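Local coordinates for protein delta-1-pyrroline-5-carboxylate dehydrogenase, mitochondrial (PDB 4E3X) that catalyses the NAD+-dependent oxidation of L-glutamate gamma-semialdehyde, the open form of pyrroline-5-carboxylate, to glutamate in the second step of mitochondrial proline breakdown, at residues 32-37 with 515-520; 138-143 with 161-166; 167-172 with 212-217; 218-223 with 257-262. All blocks are in the same frame, centred on the assembly; numbering follows the deposited sequence.

Contact 1: 32-37 with 515-520; sequences VANEPI and VGQQPF. Unlike the reference sequence in segment 32-37: Ala33 (reference Thr). With PRO (proline), chain K.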
loop_
_atom_site.group_PDB
_atom_site.type_symbol
_atom_site.label_atom_id
_atom_site.label_comp_id
_atom_site.label_asym_id
_atom_site.label_seq_id
_atom_site.Cartn_x
_atom_site.Cartn_y
_atom_site.Cartn_z
ATOM N N VAL B 32 -23.408 -5.846 9.235
ATOM C CA VAL B 32 -22.932 -7.188 9.514
ATOM C C VAL B 32 -22.465 -7.281 10.958
ATOM O O VAL B 32 -22.076 -6.286 11.578
ATOM C CB VAL B 32 -21.779 -7.598 8.579
ATOM C CG1 VAL B 32 -22.207 -7.515 7.109
ATOM C CG2 VAL B 32 -20.574 -6.729 8.829
ATOM N N ALA B 33 -22.536 -8.482 11.503
ATOM C CA ALA B 33 -22.010 -8.730 12.827
ATOM C C ALA B 33 -21.144 -9.968 12.770
ATOM O O ALA B 33 -21.245 -10.770 11.835
ATOM C CB ALA B 33 -23.139 -8.921 13.814
ATOM N N ASN B 34 -20.283 -10.125 13.765
ATOM C CA ASN B 34 -19.471 -11.323 13.832
ATOM C C ASN B 34 -20.304 -12.594 13.936
ATOM O O ASN B 34 -21.314 -12.643 14.637
ATOM C CB ASN B 34 -18.487 -11.235 14.991
ATOM C CG ASN B 34 -17.435 -10.174 14.763
ATOM O OD1 ASN B 34 -17.577 -9.040 15.216
ATOM N ND2 ASN B 34 -16.394 -10.525 14.020
ATOM N N GLU B 35 -19.873 -13.619 13.213
ATOM C CA GLU B 35 -20.524 -14.921 13.272
ATOM C C GLU B 35 -20.375 -15.511 14.673
ATOM O O GLU B 35 -19.265 -15.638 15.181
ATOM C CB GLU B 35 -19.897 -15.858 12.242
ATOM C CG GLU B 35 -20.499 -17.255 12.240
ATOM C CD GLU B 35 -21.890 -17.313 11.623
ATOM O OE1 GLU B 35 -22.342 -16.308 11.029
ATOM O OE2 GLU B 35 -22.533 -18.380 11.722
ATOM N N PRO B 36 -21.499 -15.848 15.325
ATOM C CA PRO B 36 -21.378 -16.420 16.672
ATOM C C PRO B 36 -20.667 -17.773 16.693
ATOM O O PRO B 36 -20.856 -18.605 15.806
ATOM C CB PRO B 36 -22.838 -16.582 17.119
ATOM C CG PRO B 36 -23.589 -15.538 16.336
ATOM C CD PRO B 36 -22.898 -15.517 14.991
ATOM N N ILE B 37 -19.839 -17.970 17.712
ATOM C CA ILE B 37 -19.143 -19.233 17.925
ATOM C C ILE B 37 -20.087 -20.221 18.596
ATOM O O ILE B 37 -20.683 -19.915 19.633
ATOM C CB ILE B 37 -17.903 -19.023 18.815
ATOM C CG1 ILE B 37 -16.922 -18.073 18.138
ATOM C CG2 ILE B 37 -17.217 -20.344 19.099
ATOM C CD1 ILE B 37 -16.325 -18.671 16.913
ATOM N N VAL B 515 -12.033 -10.838 13.340
ATOM C CA VAL B 515 -12.260 -9.901 12.247
ATOM C C VAL B 515 -13.151 -8.741 12.697
ATOM O O VAL B 515 -14.159 -8.944 13.379
ATOM C CB VAL B 515 -12.877 -10.627 11.038
ATOM C CG1 VAL B 515 -13.366 -9.642 9.989
ATOM C CG2 VAL B 515 -11.864 -11.590 10.446
ATOM N N GLY B 516 -12.756 -7.522 12.341
ATOM C CA GLY B 516 -13.526 -6.346 12.705
ATOM C C GLY B 516 -13.270 -5.863 14.122
ATOM O O GLY B 516 -13.726 -4.790 14.503
ATOM N N GLN B 517 -12.540 -6.656 14.902
ATOM C CA GLN B 517 -12.269 -6.344 16.308
ATOM C C GLN B 517 -10.772 -6.154 16.539
ATOM O O GLN B 517 -10.345 -5.145 17.113
ATOM C CB GLN B 517 -12.836 -7.435 17.219
ATOM C CG GLN B 517 -14.356 -7.505 17.146
ATOM C CD GLN B 517 -14.955 -8.543 18.062
ATOM O OE1 GLN B 517 -14.366 -8.907 19.080
ATOM N NE2 GLN B 517 -16.132 -9.037 17.697
ATOM N N GLN B 518 -9.977 -7.126 16.091
ATOM C CA GLN B 518 -8.522 -6.997 16.085
ATOM C C GLN B 518 -7.967 -7.308 14.698
ATOM O O GLN B 518 -7.529 -8.434 14.441
ATOM C CB GLN B 518 -7.875 -7.930 17.113
ATOM C CG GLN B 518 -8.354 -7.725 18.530
ATOM C CD GLN B 518 -9.534 -8.597 18.873
ATOM O OE1 GLN B 518 -9.719 -9.673 18.302
ATOM N NE2 GLN B 518 -10.338 -8.142 19.818
ATOM N N PRO B 519 -7.993 -6.312 13.797
ATOM C CA PRO B 519 -7.341 -6.474 12.494
ATOM C C PRO B 519 -5.926 -7.009 12.702
ATOM O O PRO B 519 -5.220 -6.568 13.624
ATOM C CB PRO B 519 -7.331 -5.048 11.942
ATOM C CG PRO B 519 -8.571 -4.445 12.539
ATOM C CD PRO B 519 -8.600 -4.975 13.944
ATOM N N PHE B 520 -5.513 -7.962 11.874
ATOM C CA PHE B 520 -4.346 -8.765 12.208
ATOM C C PHE B 520 -3.135 -8.464 11.346
ATOM O O PHE B 520 -3.235 -8.355 10.122
ATOM C CB PHE B 520 -4.686 -10.250 12.081
ATOM C CG PHE B 520 -3.576 -11.157 12.537
ATOM C CD1 PHE B 520 -2.727 -11.758 11.622
ATOM C CD2 PHE B 520 -3.363 -11.375 13.891
ATOM C CE1 PHE B 520 -1.701 -12.585 12.051
ATOM C CE2 PHE B 520 -2.336 -12.197 14.323
ATOM C CZ PHE B 520 -1.498 -12.799 13.397
HETATM N N PRO K . -5.413 -14.634 13.095
HETATM C CA PRO K . -4.955 -15.781 13.880
HETATM C C PRO K . -4.755 -15.440 15.352
HETATM O O PRO K . -4.777 -14.275 15.763
HETATM C CB PRO K . -3.619 -16.124 13.224
HETATM C CG PRO K . -3.845 -15.793 11.790
HETATM C CD PRO K . -4.757 -14.580 11.776
HETATM O OXT PRO K . -4.572 -16.343 16.172
#
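The side-chain amide of Asn34 reaches across to the loop 515-517 and engages it with both of its ends. Its ND2 gives a hydrogen to the backbone Val515 O over 2.8 Å, and the N-H...O angle of 168° makes this bond nearly straight. The return bond runs from Gln517 NE2 to Asn34 OD1 at 2.9 Å. Here the donor stands 74° out of the carbonyl plane of Asn34, not on a lone pair, and the two amide planes are at right angles. The extended chain of Gln517, with its chi2 of -178°, carries NE2 out to that position. Between the two gripped residues, Gly516 has a positive phi, a backbone shape that favours glycine. In this aldehyde dehydrogenase fold, residues 515-520 belong to the loop between strands 503-506 and 523-524, so the bonds tie an N-terminal loop to a part of the structure that borders the active site. Replacing Asn34 by alanine removes both ends of the amide and would probably leave Val515 O and Gln517 NE2 without these mates and Asp168 OD2 short of a donor. Further along the loop, Phe520 lays one ring face against the bound proline, with its CD1 3.5 Å from the ligand CD, while Gln518 NE2 is hydrogen-bonded to Asn193 OD1 of the second subunit.

Contact 2: 138-143 with 161-166; sequences PRRAEV and DAAAEL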
loop_
_atom_site.group_PDB
_atom_site.type_symbol
_atom_site.label_atom_id
_atom_site.label_comp_id
_atom_site.label_asym_id
_atom_site.label_seq_id
_atom_site.Cartn_x
_atom_site.Cartn_y
_atom_site.Cartn_z
ATOM N N PRO B 138 -25.778 -24.504 6.090
ATOM C CA PRO B 138 -25.770 -25.876 5.579
ATOM C C PRO B 138 -24.386 -26.464 5.335
ATOM O O PRO B 138 -24.263 -27.687 5.341
ATOM C CB PRO B 138 -26.551 -25.764 4.262
ATOM C CG PRO B 138 -26.418 -24.318 3.859
ATOM C CD PRO B 138 -26.445 -23.569 5.166
ATOM N N ARG B 139 -23.375 -25.627 5.132
ATOM C CA ARG B 139 -22.037 -26.128 4.815
ATOM C C ARG B 139 -21.074 -26.062 5.995
ATOM O O ARG B 139 -19.902 -26.411 5.855
ATOM C CB ARG B 139 -21.445 -25.396 3.600
ATOM C CG ARG B 139 -22.327 -25.454 2.360
ATOM C CD ARG B 139 -22.419 -26.867 1.786
ATOM N NE ARG B 139 -21.440 -27.108 0.727
ATOM C CZ ARG B 139 -21.633 -26.792 -0.551
ATOM N NH1 ARG B 139 -20.692 -27.046 -1.451
ATOM N NH2 ARG B 139 -22.766 -26.213 -0.936
ATOM N N ARG B 140 -21.563 -25.617 7.150
ATOM C CA ARG B 140 -20.686 -25.445 8.308
ATOM C C ARG B 140 -20.024 -26.755 8.711
ATOM O O ARG B 140 -18.812 -26.817 8.901
ATOM C CB ARG B 140 -21.448 -24.861 9.506
ATOM C CG ARG B 140 -20.530 -24.142 10.502
ATOM C CD ARG B 140 -21.234 -23.892 11.834
ATOM N NE ARG B 140 -20.563 -22.893 12.665
ATOM C CZ ARG B 140 -20.872 -21.599 12.663
ATOM N NH1 ARG B 140 -20.228 -20.758 13.462
ATOM N NH2 ARG B 140 -21.824 -21.145 11.853
ATOM N N ALA B 141 -20.822 -27.806 8.856
ATOM C CA ALA B 141 -20.288 -29.068 9.349
ATOM C C ALA B 141 -19.241 -29.624 8.381
ATOM O O ALA B 141 -18.203 -30.137 8.806
ATOM C CB ALA B 141 -21.415 -30.075 9.603
ATOM N N GLU B 142 -19.503 -29.501 7.083
ATOM C CA GLU B 142 -18.556 -29.946 6.066
ATOM C C GLU B 142 -17.197 -29.258 6.181
ATOM O O GLU B 142 -16.157 -29.924 6.212
ATOM C CB GLU B 142 -19.133 -29.698 4.670
ATOM C CG GLU B 142 -18.157 -30.042 3.551
ATOM C CD GLU B 142 -18.547 -29.460 2.203
ATOM O OE1 GLU B 142 -19.714 -29.049 2.031
ATOM O OE2 GLU B 142 -17.676 -29.422 1.308
ATOM N N VAL B 143 -17.189 -27.930 6.217
ATOM C CA VAL B 143 -15.902 -27.229 6.245
ATOM C C VAL B 143 -15.166 -27.447 7.569
ATOM O O VAL B 143 -13.938 -27.527 7.594
ATOM C CB VAL B 143 -15.997 -25.725 5.865
ATOM C CG1 VAL B 143 -16.567 -25.579 4.452
ATOM C CG2 VAL B 143 -16.806 -24.934 6.881
ATOM N N ASP B 161 -12.066 -20.954 12.895
ATOM C CA ASP B 161 -11.330 -20.754 11.650
ATOM C C ASP B 161 -12.235 -20.911 10.420
ATOM O O ASP B 161 -12.623 -19.921 9.790
ATOM C CB ASP B 161 -10.155 -21.750 11.609
ATOM C CG ASP B 161 -9.469 -21.834 10.247
ATOM O OD1 ASP B 161 -9.627 -20.909 9.427
ATOM O OD2 ASP B 161 -8.759 -22.842 10.004
ATOM N N ALA B 162 -12.555 -22.158 10.072
ATOM C CA ALA B 162 -13.267 -22.456 8.826
ATOM C C ALA B 162 -14.680 -21.908 8.813
ATOM O O ALA B 162 -15.238 -21.631 7.751
ATOM C CB ALA B 162 -13.282 -23.952 8.565
ATOM N N ALA B 163 -15.275 -21.778 9.992
ATOM C CA ALA B 163 -16.562 -21.120 10.081
ATOM C C ALA B 163 -16.369 -19.642 10.414
ATOM O O ALA B 163 -16.375 -18.809 9.521
ATOM C CB ALA B 163 -17.467 -21.812 11.094
ATOM N N ALA B 164 -16.159 -19.318 11.685
ATOM C CA ALA B 164 -16.251 -17.928 12.125
ATOM C C ALA B 164 -15.340 -16.954 11.386
ATOM O O ALA B 164 -15.820 -15.968 10.849
ATOM C CB ALA B 164 -16.032 -17.815 13.614
ATOM N N GLU B 165 -14.039 -17.218 11.339
ATOM C CA GLU B 165 -13.139 -16.253 10.718
ATOM C C GLU B 165 -13.399 -16.100 9.223
ATOM O O GLU B 165 -13.401 -14.987 8.709
ATOM C CB GLU B 165 -11.675 -16.609 10.965
ATOM C CG GLU B 165 -10.740 -15.484 10.564
ATOM C CD GLU B 165 -9.317 -15.718 11.013
ATOM O OE1 GLU B 165 -8.885 -16.889 11.032
ATOM O OE2 GLU B 165 -8.630 -14.731 11.353
ATOM N N LEU B 166 -13.608 -17.217 8.532
ATOM C CA LEU B 166 -13.845 -17.179 7.092
ATOM C C LEU B 166 -15.140 -16.434 6.767
ATOM O O LEU B 166 -15.182 -15.559 5.898
ATOM C CB LEU B 166 -13.894 -18.603 6.539
ATOM C CG LEU B 166 -14.178 -18.680 5.039
ATOM C CD1 LEU B 166 -13.203 -17.814 4.259
ATOM C CD2 LEU B 166 -14.094 -20.125 4.580
#
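A chi1 of -156° swings CG of Arg140 away from its own N, and the chain stays extended as far as NE, so that it reaches across the turn at Ala163 with one guanidinium face over the methyl. NE is 3.6 Å from Ala163 CB, and the aliphatic CG rests 3.9 Å from it. At Val143 a chi1 of -59° puts CG2 between the backbone N and the carbonyl carbon, from where it meets Ala162 CB at 4.0 Å. Small side chains on the second helix allow the close approach: the CA atoms of Val143 and Ala162 are 6.0 Å apart. Helices 140-151 and 155-180 follow each other in the chain, and this contact packs the start of the first against the second. The wider pi-type turn at 161-165 shows in the bond from Leu166 N to Asp161 O, 3.1 Å. That bond bypasses Ala162 O, the acceptor of a regular alpha turn, which is buried under Val143 CG2 at 3.8 Å and has no hydrogen-bond partner. No hydrogen bond crosses; methyls pack by van der Waals contact against a guanidinium face and a buried carbonyl, the charge probably being mostly compensated by salt bridges to Glu159 and Glu35.

Contact 3: 167-172 with 212-217; sequences IDFFRF and FTAIGG. With PRO (proline), chain K.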
loop_
_atom_site.group_PDB
_atom_site.type_symbol
_atom_site.label_atom_id
_atom_site.label_comp_id
_atom_site.label_asym_id
_atom_site.label_seq_id
_atom_site.Cartn_x
_atom_site.Cartn_y
_atom_site.Cartn_z
ATOM N N ILE B 167 -16.195 -16.781 7.490
ATOM C CA ILE B 167 -17.470 -16.099 7.351
ATOM C C ILE B 167 -17.315 -14.596 7.616
ATOM O O ILE B 167 -17.816 -13.761 6.852
ATOM C CB ILE B 167 -18.514 -16.710 8.306
ATOM C CG1 ILE B 167 -18.925 -18.110 7.829
ATOM C CG2 ILE B 167 -19.739 -15.820 8.433
ATOM C CD1 ILE B 167 -19.615 -18.926 8.920
ATOM N N ASP B 168 -16.588 -14.252 8.676
ATOM C CA ASP B 168 -16.369 -12.844 9.009
ATOM C C ASP B 168 -15.564 -12.106 7.932
ATOM O O ASP B 168 -15.879 -10.961 7.605
ATOM C CB ASP B 168 -15.675 -12.691 10.364
ATOM C CG ASP B 168 -16.583 -13.027 11.553
ATOM O OD1 ASP B 168 -17.807 -13.158 11.374
ATOM O OD2 ASP B 168 -16.052 -13.143 12.681
ATOM N N PHE B 169 -14.517 -12.729 7.390
ATOM C CA PHE B 169 -13.786 -12.102 6.285
ATOM C C PHE B 169 -14.759 -11.778 5.154
ATOM O O PHE B 169 -14.760 -10.669 4.620
ATOM C CB PHE B 169 -12.712 -13.030 5.707
ATOM C CG PHE B 169 -11.404 -13.023 6.456
ATOM C CD1 PHE B 169 -10.791 -11.837 6.833
ATOM C CD2 PHE B 169 -10.762 -14.221 6.737
ATOM C CE1 PHE B 169 -9.565 -11.855 7.506
ATOM C CE2 PHE B 169 -9.537 -14.248 7.398
ATOM C CZ PHE B 169 -8.942 -13.063 7.787
ATOM N N PHE B 170 -15.577 -12.755 4.770
ATOM C CA PHE B 170 -16.483 -12.556 3.646
ATOM C C PHE B 170 -17.500 -11.448 3.929
ATOM O O PHE B 170 -17.736 -10.589 3.074
ATOM C CB PHE B 170 -17.189 -13.864 3.279
ATOM C CG PHE B 170 -16.323 -14.848 2.541
ATOM C CD1 PHE B 170 -15.001 -14.557 2.221
ATOM C CD2 PHE B 170 -16.842 -16.075 2.165
ATOM C CE1 PHE B 170 -14.219 -15.475 1.530
ATOM C CE2 PHE B 170 -16.067 -16.992 1.473
ATOM C CZ PHE B 170 -14.751 -16.695 1.160
ATOM N N ARG B 171 -18.085 -11.438 5.124
ATOM C CA ARG B 171 -19.104 -10.429 5.443
ATOM C C ARG B 171 -18.516 -9.038 5.669
ATOM O O ARG B 171 -19.013 -8.051 5.120
ATOM C CB ARG B 171 -19.966 -10.832 6.641
ATOM C CG ARG B 171 -20.788 -12.082 6.430
ATOM C CD ARG B 171 -22.060 -12.030 7.269
ATOM N NE ARG B 171 -22.792 -13.299 7.275
ATOM C CZ ARG B 171 -22.799 -14.155 8.298
ATOM N NH1 ARG B 171 -22.105 -13.891 9.403
ATOM N NH2 ARG B 171 -23.485 -15.288 8.210
ATOM N N PHE B 172 -17.468 -8.953 6.482
ATOM C CA PHE B 172 -16.858 -7.660 6.773
ATOM C C PHE B 172 -16.176 -7.044 5.553
ATOM O O PHE B 172 -16.311 -5.843 5.319
ATOM C CB PHE B 172 -15.897 -7.752 7.955
ATOM C CG PHE B 172 -16.589 -7.728 9.290
ATOM C CD1 PHE B 172 -16.772 -6.534 9.979
ATOM C CD2 PHE B 172 -17.080 -8.897 9.849
ATOM C CE1 PHE B 172 -17.426 -6.511 11.211
ATOM C CE2 PHE B 172 -17.734 -8.877 11.075
ATOM C CZ PHE B 172 -17.895 -7.685 11.758
ATOM N N PHE B 212 -4.638 -22.104 8.554
ATOM C CA PHE B 212 -5.989 -21.567 8.659
ATOM C C PHE B 212 -6.714 -21.677 7.338
ATOM O O PHE B 212 -6.304 -21.086 6.348
ATOM C CB PHE B 212 -5.977 -20.109 9.114
ATOM C CG PHE B 212 -5.618 -19.940 10.555
ATOM C CD1 PHE B 212 -4.299 -19.744 10.936
ATOM C CD2 PHE B 212 -6.594 -20.001 11.539
ATOM C CE1 PHE B 212 -3.961 -19.599 12.269
ATOM C CE2 PHE B 212 -6.262 -19.859 12.880
ATOM C CZ PHE B 212 -4.944 -19.654 13.242
ATOM N N THR B 213 -7.796 -22.442 7.331
ATOM C CA THR B 213 -8.666 -22.511 6.166
ATOM C C THR B 213 -9.139 -21.120 5.745
ATOM O O THR B 213 -9.237 -20.824 4.553
ATOM C CB THR B 213 -9.853 -23.432 6.477
ATOM O OG1 THR B 213 -9.338 -24.747 6.684
ATOM C CG2 THR B 213 -10.884 -23.462 5.350
ATOM N N ALA B 214 -9.420 -20.269 6.730
ATOM C CA ALA B 214 -9.958 -18.943 6.465
ATOM C C ALA B 214 -8.987 -18.055 5.692
ATOM O O ALA B 214 -9.407 -17.210 4.905
ATOM C CB ALA B 214 -10.362 -18.263 7.773
ATOM N N ILE B 215 -7.688 -18.216 5.935
ATOM C CA ILE B 215 -6.701 -17.361 5.289
ATOM C C ILE B 215 -6.710 -17.556 3.779
ATOM O O ILE B 215 -6.641 -16.588 3.032
ATOM C CB ILE B 215 -5.293 -17.556 5.887
ATOM C CG1 ILE B 215 -5.260 -17.007 7.314
ATOM C CG2 ILE B 215 -4.244 -16.834 5.051
ATOM C CD1 ILE B 215 -3.933 -17.183 8.019
ATOM N N GLY B 216 -6.831 -18.802 3.330
ATOM C CA GLY B 216 -6.927 -19.076 1.906
ATOM C C GLY B 216 -8.125 -18.395 1.275
ATOM O O GLY B 216 -8.030 -17.776 0.209
ATOM N N GLY B 217 -9.266 -18.502 1.943
ATOM C CA GLY B 217 -10.477 -17.859 1.467
ATOM C C GLY B 217 -10.304 -16.358 1.338
ATOM O O GLY B 217 -10.761 -15.753 0.366
HETATM N N PRO K . -5.413 -14.634 13.095
HETATM C CA PRO K . -4.955 -15.781 13.880
HETATM C C PRO K . -4.755 -15.440 15.352
HETATM O O PRO K . -4.777 -14.275 15.763
HETATM C CB PRO K . -3.619 -16.124 13.224
HETATM C CG PRO K . -3.845 -15.793 11.790
HETATM C CD PRO K . -4.757 -14.580 11.776
HETATM O OXT PRO K . -4.572 -16.343 16.172
#
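Phe169 and Phe170 reach Ala214 and Gly217 from a helical turn whose shortest backbone bond joins Phe172 N to Asp168 O at 2.8 Å. Phe169 approaches Ala214 obliquely: its CD2 lies 3.8 Å from Ala214 O, and its CE2 is 4.1 Å from Ala214 CB. Phe170 presents its edge, with Gly217 O close to the ring plane and 3.7 Å from CE1. Gly217 matters because a beta carbon there would point at this ring. The helices so joined are 155-180 and 213-225, and Asp161 of the former receives the backbone N-H groups of Thr213 and Ala214 at the start of the latter. Phe212, at the N-cap position, has CG anti to the carbonyl carbon (chi1 -73°), and its ring face meets the bound proline. Phe212 CE1 is 3.6 Å from the ligand CB, and Ile215 CD1 is 4.0 Å from its CG. Phe212 lines this pocket with Cys348, the nucleophile, and so forms part of the active-site wall; neighbouring Asn211 is probably the transition-state stabilizer. A serine in place of Phe212 would probably open a gap beside the ligand's methylenes and deprive Lys153 of its cation-pi partner. Between 167-172 and 212-217 no hydrogen bond forms; Asp161 makes the polar tie. A ring edge on Gly217 O and an oblique ring at Ala214 O imply cohesion by shape and dispersion, with at most a weak electrostatic contribution.

Contact 4: 218-223 with 257-262; sequences NLAGAP and NIIQFV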
loop_
_atom_site.group_PDB
_atom_site.type_symbol
_atom_site.label_atom_id
_atom_site.label_comp_id
_atom_site.label_asym_id
_atom_site.label_seq_id
_atom_site.Cartn_x
_atom_site.Cartn_y
_atom_site.Cartn_z
ATOM N N ASN B 218 -9.635 -15.747 2.311
ATOM C CA ASN B 218 -9.410 -14.305 2.273
ATOM C C ASN B 218 -8.353 -13.882 1.249
ATOM O O ASN B 218 -8.524 -12.890 0.555
ATOM C CB ASN B 218 -9.038 -13.784 3.666
ATOM C CG ASN B 218 -8.959 -12.282 3.714
ATOM O OD1 ASN B 218 -9.883 -11.593 3.285
ATOM N ND2 ASN B 218 -7.846 -11.761 4.205
ATOM N N LEU B 219 -7.247 -14.612 1.175
ATOM C CA LEU B 219 -6.176 -14.249 0.250
ATOM C C LEU B 219 -6.635 -14.249 -1.205
ATOM O O LEU B 219 -6.222 -13.397 -1.986
ATOM C CB LEU B 219 -4.980 -15.183 0.406
ATOM C CG LEU B 219 -4.152 -15.052 1.682
ATOM C CD1 LEU B 219 -3.080 -16.116 1.654
ATOM C CD2 LEU B 219 -3.524 -13.668 1.810
ATOM N N ALA B 220 -7.477 -15.214 -1.566
ATOM C CA ALA B 220 -8.039 -15.265 -2.910
ATOM C C ALA B 220 -9.306 -14.416 -3.022
ATOM O O ALA B 220 -9.552 -13.767 -4.038
ATOM C CB ALA B 220 -8.321 -16.712 -3.303
ATOM N N GLY B 221 -10.118 -14.421 -1.971
ATOM C CA GLY B 221 -11.430 -13.789 -1.996
ATOM C C GLY B 221 -11.420 -12.273 -1.949
ATOM O O GLY B 221 -12.186 -11.624 -2.656
ATOM N N ALA B 222 -10.571 -11.695 -1.108
ATOM C CA ALA B 222 -10.544 -10.239 -0.999
ATOM C C ALA B 222 -10.139 -9.543 -2.311
ATOM O O ALA B 222 -10.830 -8.617 -2.747
ATOM C CB ALA B 222 -9.688 -9.793 0.175
ATOM N N PRO B 223 -9.070 -10.016 -2.991
ATOM C CA PRO B 223 -8.783 -9.389 -4.290
ATOM C C PRO B 223 -9.923 -9.601 -5.295
ATOM O O PRO B 223 -10.254 -8.671 -6.035
ATOM C CB PRO B 223 -7.481 -10.072 -4.734
ATOM C CG PRO B 223 -6.837 -10.512 -3.429
ATOM C CD PRO B 223 -7.994 -10.938 -2.577
ATOM N N ASN B 257 -13.377 -18.339 -14.196
ATOM C CA ASN B 257 -12.139 -17.622 -14.516
ATOM C C ASN B 257 -11.838 -16.419 -13.635
ATOM O O ASN B 257 -10.917 -15.653 -13.928
ATOM C CB ASN B 257 -12.085 -17.243 -15.992
ATOM C CG ASN B 257 -12.105 -18.463 -16.883
ATOM O OD1 ASN B 257 -11.225 -19.329 -16.796
ATOM N ND2 ASN B 257 -13.133 -18.568 -17.722
ATOM N N ILE B 258 -12.604 -16.244 -12.562
ATOM C CA ILE B 258 -12.302 -15.188 -11.601
ATOM C C ILE B 258 -11.309 -15.668 -10.528
ATOM O O ILE B 258 -10.358 -14.956 -10.184
ATOM C CB ILE B 258 -13.576 -14.613 -10.966
ATOM C CG1 ILE B 258 -14.561 -14.164 -12.065
ATOM C CG2 ILE B 258 -13.241 -13.469 -9.994
ATOM C CD1 ILE B 258 -13.946 -13.285 -13.181
ATOM N N ILE B 259 -11.519 -16.876 -10.005
ATOM C CA ILE B 259 -10.511 -17.533 -9.179
ATOM C C ILE B 259 -10.219 -18.883 -9.820
ATOM O O ILE B 259 -11.122 -19.712 -9.964
ATOM C CB ILE B 259 -10.940 -17.721 -7.709
ATOM C CG1 ILE B 259 -11.166 -16.360 -7.027
ATOM C CG2 ILE B 259 -9.867 -18.507 -6.956
ATOM C CD1 ILE B 259 -11.711 -16.469 -5.618
ATOM N N GLN B 260 -8.970 -19.079 -10.242
ATOM C CA GLN B 260 -8.518 -20.352 -10.777
ATOM C C GLN B 260 -7.928 -21.159 -9.626
ATOM O O GLN B 260 -7.102 -20.652 -8.863
ATOM C CB GLN B 260 -7.474 -20.130 -11.876
ATOM C CG GLN B 260 -7.854 -19.056 -12.902
ATOM C CD GLN B 260 -8.940 -19.483 -13.884
ATOM O OE1 GLN B 260 -9.921 -20.129 -13.512
ATOM N NE2 GLN B 260 -8.780 -19.082 -15.149
ATOM N N PHE B 261 -8.395 -22.397 -9.467
ATOM C CA PHE B 261 -7.966 -23.238 -8.357
ATOM C C PHE B 261 -6.785 -24.065 -8.845
ATOM O O PHE B 261 -6.960 -25.057 -9.567
ATOM C CB PHE B 261 -9.128 -24.130 -7.896
ATOM C CG PHE B 261 -8.865 -24.844 -6.600
ATOM C CD1 PHE B 261 -9.069 -24.197 -5.392
ATOM C CD2 PHE B 261 -8.435 -26.170 -6.592
ATOM C CE1 PHE B 261 -8.823 -24.852 -4.190
ATOM C CE2 PHE B 261 -8.188 -26.833 -5.405
ATOM C CZ PHE B 261 -8.385 -26.175 -4.202
ATOM N N VAL B 262 -5.576 -23.629 -8.491
ATOM C CA VAL B 262 -4.371 -24.186 -9.082
ATOM C C VAL B 262 -3.291 -24.555 -8.064
ATOM O O VAL B 262 -2.259 -23.887 -7.957
ATOM C CB VAL B 262 -3.805 -23.276 -10.201
ATOM C CG1 VAL B 262 -4.686 -23.374 -11.434
ATOM C CG2 VAL B 262 -3.694 -21.829 -9.740
#
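Ile259 pushes its CD1 methyl against the helix backbone at Ala220, and nearly all of the close packing is made by that one carbon. It lies 3.8 Å from Ala220 O and 4.1 Å from Ala220 CB, while Gly221 N, at 4.5 Å, marks the margin of the contact. Two torsions deliver it: CG1 is anti to the carbonyl carbon, and a chi2 of 175° stretches the branch straight out to the helix. Strand 259-261 is the outermost strand, within this chain, of a five-stranded parallel sheet of the Rossmann-like nucleotide-binding type, next to strand 230-233. Helix 213-225 is the crossover between strands 203-207 and 230-233, a beta-alpha-beta unit, and it lies on the face to which Ile259 points. Trp232 of the neighbouring strand touches both Ala220 and Ile259. Away from the helix, Gln260 turns to the partly exposed Asn257. There Gln260 NE2 gives a hydrogen to Asn257 OD1 over 3.0 Å, lying in the carbonyl plane on a lone pair with an N-H...O angle of 160°. This amide pair takes no part in the helix contact; Gln260 also bonds, through OE1 to Gly69 N and through NE2 to Ala105 O, and Asn257 packs on Ala108 of helix 99-118.

Overall arrangement
Contacts 2, 3 and 4 are buried and free of hydrogen bonds between their segments, whereas contact 1 is only partly buried and relies on two hydrogen bonds of side-chain amides. Contacts 2 and 3 share helix 155-180, contacts 3 and 4 share helix 213-225, so the three run as a series from the two consecutive helices to the parallel sheet. Contact 1 encloses the others along the chain and is joined by charge to contacts 2 and 3: Glu35 bridges to Arg140 of contact 2 and to Arg171 of contact 3. Contacts 1 and 3 both reach the bound proline, which lies between Phe520 and Phe212. Contacts 1 and 4, with centres about 22 Å apart, do not touch.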